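Local coordinates for DUF3194 domain-containing protein (Thermococcus onnurineus, PDB 3UEB), which is of unknown function but folds as an alpha-plus-beta protein of the UPF0440 family and pairs edge to edge with a second copy in the crystal, perhaps as a dimer, at the interface of chains A and B. Coordinates in Å, arbitrary orientation; residue numbers count along the deposited sequence, not the author numbering. Chains: chain A/B, Putative uncharacterized protein.

The interface of chains A and B. Residues chain A 54-57; chain B 49-51.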
# COMPACT_ATOMS: atom_id res chain seq x y z
N MET A 54 -1.56 2.17 3.85
CA MET A 54 -1.66 1.28 5.00
C MET A 54 -0.68 1.87 6.01
O MET A 54 0.45 2.23 5.67
CB MET A 54 -1.27 -0.17 4.66
CG MET A 54 0.22 -0.48 4.64
SD MET A 54 0.51 -2.26 4.52
CE MET A 54 0.21 -2.47 2.80
N ARG A 55 -1.15 2.01 7.25
CA ARG A 55 -0.32 2.55 8.32
C ARG A 55 -0.31 1.56 9.48
O ARG A 55 -1.35 1.24 10.04
CB ARG A 55 -0.89 3.89 8.79
CG ARG A 55 -0.14 4.48 9.99
CD ARG A 55 -0.86 5.69 10.59
NE ARG A 55 -0.13 6.25 11.72
CZ ARG A 55 -0.61 7.18 12.55
NH1 ARG A 55 0.14 7.64 13.55
NH2 ARG A 55 -1.84 7.65 12.38
N ILE A 56 0.88 1.08 9.84
CA ILE A 56 1.00 0.14 10.95
C ILE A 56 1.70 0.83 12.11
O ILE A 56 2.83 1.30 11.99
CB ILE A 56 1.78 -1.14 10.55
CG1 ILE A 56 0.91 -2.06 9.68
CG2 ILE A 56 2.21 -1.91 11.79
CD1 ILE A 56 0.65 -1.56 8.28
N ASN A 57 1.01 0.90 13.24
CA ASN A 57 1.56 1.55 14.42
C ASN A 57 0.80 1.05 15.65
O ASN A 57 -0.17 1.67 16.09
CB ASN A 57 1.41 3.07 14.30
CG ASN A 57 2.12 3.82 15.40
OD1 ASN A 57 2.26 3.33 16.53
ND2 ASN A 57 2.57 5.04 15.09
N ASP B 49 6.47 3.33 13.59
CA ASP B 49 5.48 3.67 12.60
C ASP B 49 6.00 3.47 11.18
O ASP B 49 7.10 3.89 10.83
CB ASP B 49 5.04 5.13 12.82
CG ASP B 49 3.88 5.54 11.92
OD1 ASP B 49 2.81 4.89 11.96
OD2 ASP B 49 4.03 6.53 11.18
N ILE B 50 5.20 2.78 10.37
CA ILE B 50 5.54 2.56 8.98
C ILE B 50 4.26 2.83 8.20
O ILE B 50 3.20 2.27 8.50
CB ILE B 50 6.06 1.13 8.72
CG1 ILE B 50 6.50 1.01 7.25
CG2 ILE B 50 5.00 0.09 9.04
CD1 ILE B 50 7.32 -0.23 6.95
N GLU B 51 4.35 3.74 7.23
CA GLU B 51 3.21 4.12 6.39
C GLU B 51 3.60 3.97 4.93
O GLU B 51 4.63 4.51 4.49
CB GLU B 51 2.81 5.57 6.67
CG GLU B 51 2.39 5.84 8.10
CD GLU B 51 2.07 7.29 8.34
OE1 GLU B 51 1.65 7.97 7.38
OE2 GLU B 51 2.23 7.77 9.50
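A:Ile56 and B:Ile50 pair backbone to backbone where strand 49-56 of chain A meets strand 49-58 of chain B antiparallel, probably joining the two sheets across the two-fold axis of the deposited dimer. N of A:Ile56 donates to O of B:Ile50 (2.9 Å), and N of B:Ile50 returns a bond to O of A:Ile56 (3.2 Å). Beta-branched isoleucine suits an extended strand, and CG2 of B:Ile50 packs on CB of A:Ile56 at 3.8 Å. A:Arg55 projects from the other side of its strand, where B:Asp49 and B:Glu51 offer it two carboxylates. Its CB faces CG of B:Glu51; CG presses closer to that same methylene, at 3.4 Å; CD has OE2 of B:Glu51 and OD1 of B:Asp49 both on one side. With CG trans to the backbone N (chi1 176°) and the chain extended to NE, the long aliphatic stem runs alongside B:Glu51 and delivers NE to both acids. NE donates to OD1 of B:Asp49 (3.2 Å) in a nearly straight bond, and forms a longer salt bridge to OE2 of B:Glu51 (3.6 Å). Replacing A:Arg55 with alanine would probably leave both carboxylates without this cationic mate and strip CG of B:Glu51 of its closest aliphatic packing. A:Asn57, a neutral amide beside the acid, adds a weak bond from ND2 to OD1 of B:Asp49 (3.1 Å). That OD1 lies in the guanidinium plane of A:Arg55, whereas the carboxylate stands almost perpendicular to it, at 83°.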